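Local coordinates for uncharacterized protein conserved in bacteria (Streptococcus suis, PDB 4FZQ) that is of unknown detailed function but, as a G5 domain of a streptococcal surface antigen, probably takes part in attachment to host cells, at residues E19-A24 and Y32-G37. The protein carries 1 engineered substitution. Numbering follows the deposited sequence.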
# COMPACT_ATOMS: atom_id res chain seq x y z
N GLU A 19 -14.93 -8.82 -6.69
CA GLU A 19 -16.31 -8.53 -7.03
C GLU A 19 -17.22 -8.90 -5.87
O GLU A 19 -17.07 -9.96 -5.28
CB GLU A 19 -16.72 -9.32 -8.27
CG GLU A 19 -18.17 -9.15 -8.61
CD GLU A 19 -18.60 -9.95 -9.83
OE1 GLU A 19 -17.76 -10.71 -10.37
OE2 GLU A 19 -19.77 -9.80 -10.23
N ILE A 20 -18.15 -8.00 -5.52
CA ILE A 20 -19.11 -8.30 -4.47
C ILE A 20 -20.40 -8.55 -5.24
O ILE A 20 -20.90 -7.69 -5.96
CB ILE A 20 -19.32 -7.13 -3.46
CG1 ILE A 20 -18.13 -7.01 -2.51
CG2 ILE A 20 -20.54 -7.41 -2.59
CD1 ILE A 20 -17.69 -8.24 -1.75
N ARG A 21 -20.92 -9.75 -5.08
CA ARG A 21 -22.11 -10.17 -5.79
C ARG A 21 -23.21 -10.51 -4.78
O ARG A 21 -22.94 -11.06 -3.72
CB ARG A 21 -21.71 -11.39 -6.63
CG ARG A 21 -22.68 -11.84 -7.67
CD ARG A 21 -22.06 -12.96 -8.50
NE ARG A 21 -20.96 -12.50 -9.34
CZ ARG A 21 -20.38 -13.24 -10.27
NH1 ARG A 21 -20.80 -14.48 -10.49
NH2 ARG A 21 -19.40 -12.74 -11.01
N TYR A 22 -24.45 -10.15 -5.09
CA TYR A 22 -25.58 -10.43 -4.19
C TYR A 22 -26.29 -11.72 -4.57
O TYR A 22 -26.49 -12.00 -5.74
CB TYR A 22 -26.61 -9.28 -4.22
CG TYR A 22 -27.90 -9.58 -3.45
CD1 TYR A 22 -27.87 -9.99 -2.12
CD2 TYR A 22 -29.15 -9.42 -4.06
CE1 TYR A 22 -29.05 -10.22 -1.40
CE2 TYR A 22 -30.33 -9.66 -3.35
CZ TYR A 22 -30.28 -10.05 -2.02
OH TYR A 22 -31.45 -10.25 -1.30
N ASP A 23 -26.66 -12.49 -3.56
CA ASP A 23 -27.39 -13.74 -3.76
C ASP A 23 -28.54 -13.72 -2.76
O ASP A 23 -28.32 -13.74 -1.55
CB ASP A 23 -26.47 -14.94 -3.50
CG ASP A 23 -27.17 -16.28 -3.70
OD1 ASP A 23 -26.48 -17.32 -3.60
OD2 ASP A 23 -28.39 -16.29 -3.96
N ALA A 24 -29.77 -13.65 -3.27
CA ALA A 24 -30.94 -13.61 -2.41
C ALA A 24 -31.12 -14.88 -1.57
O ALA A 24 -31.81 -14.87 -0.55
CB ALA A 24 -32.19 -13.35 -3.25
N TYR A 32 -19.85 -16.11 1.23
CA TYR A 32 -18.74 -17.00 0.92
C TYR A 32 -18.07 -16.50 -0.36
O TYR A 32 -18.64 -15.67 -1.07
CB TYR A 32 -19.27 -18.42 0.68
CG TYR A 32 -20.29 -18.49 -0.43
CD1 TYR A 32 -21.57 -17.96 -0.26
CD2 TYR A 32 -19.97 -19.03 -1.67
CE1 TYR A 32 -22.50 -17.96 -1.31
CE2 TYR A 32 -20.88 -19.04 -2.72
CZ TYR A 32 -22.15 -18.50 -2.53
OH TYR A 32 -23.06 -18.47 -3.57
N LEU A 33 -16.87 -16.97 -0.66
CA LEU A 33 -16.23 -16.53 -1.88
C LEU A 33 -16.51 -17.55 -2.96
O LEU A 33 -16.42 -18.75 -2.73
CB LEU A 33 -14.72 -16.32 -1.69
CG LEU A 33 -13.76 -17.42 -1.25
CD1 LEU A 33 -13.71 -18.54 -2.27
CD2 LEU A 33 -12.37 -16.80 -1.09
N LEU A 34 -16.90 -17.06 -4.14
CA LEU A 34 -17.21 -17.93 -5.26
C LEU A 34 -15.92 -18.44 -5.88
O LEU A 34 -15.86 -19.56 -6.38
CB LEU A 34 -18.00 -17.17 -6.31
CG LEU A 34 -19.30 -17.81 -6.78
CD1 LEU A 34 -19.83 -17.04 -7.98
CD2 LEU A 34 -19.07 -19.27 -7.14
N GLN A 35 -14.89 -17.60 -5.87
CA GLN A 35 -13.59 -17.97 -6.40
C GLN A 35 -12.56 -17.03 -5.81
O GLN A 35 -12.86 -15.86 -5.53
CB GLN A 35 -13.59 -17.94 -7.94
CG GLN A 35 -13.38 -16.59 -8.57
CD GLN A 35 -13.46 -16.63 -10.09
OE1 GLN A 35 -13.19 -15.63 -10.77
NE2 GLN A 35 -13.83 -17.78 -10.64
N GLU A 36 -11.36 -17.54 -5.59
CA GLU A 36 -10.31 -16.74 -4.97
C GLU A 36 -9.64 -15.72 -5.87
O GLU A 36 -9.06 -14.75 -5.39
CB GLU A 36 -9.26 -17.67 -4.35
CG GLU A 36 -9.86 -18.62 -3.31
CD GLU A 36 -8.88 -19.01 -2.21
OE1 GLU A 36 -7.90 -19.74 -2.49
OE2 GLU A 36 -9.11 -18.59 -1.05
N GLY A 37 -9.73 -15.93 -7.18
CA GLY A 37 -9.13 -15.00 -8.12
C GLY A 37 -7.62 -14.93 -8.07
O GLY A 37 -7.01 -15.05 -7.01
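The guanidinium of R21 meets the side chain of L34 obliquely: CD1 of L34 lies 3.7 Å from NH1 of R21. At the edge of the same group, in its plane, sits the carboxylate carbon of E19. The phenol of Y32 brings its OH close to the carboxylate of D23 at a slant, with ring and carboxylate planes 67° apart. Y32 OH and D23 OD1 are 3.6 Å apart, a contact and not a hydrogen bond. D23 OD2 instead hydrogen-bonds S25 OG.

R21 leaves the backbone with CG anti to its N and then bends at chi3 (-69°). The bend brings the edge of the guanidinium alongside the E19 carboxylate. R21 NH2 forms a salt bridge to E19 OE1 at 2.7 Å. OE1 is approached from above the carboxylate plane. Two weak bonds, from NE and NH2 of R21 to E19 OE2, restrict the rotation of the guanidinium further. E19 OE1 also takes a salt bridge from K30 of a second subunit. Two cations thus share this buried carboxylate, which would probably stay ionised.

No backbone bond joins the segments, because strand 71-75 runs between their strands. It pairs in parallel with 18-22 and antiparallel with 31-35, and its I72 touches E19 and L34. The contact is surface side-chain packing across the central strand of a three-stranded mixed sheet, one of the two sheets of this elongated, helix-free G5 domain.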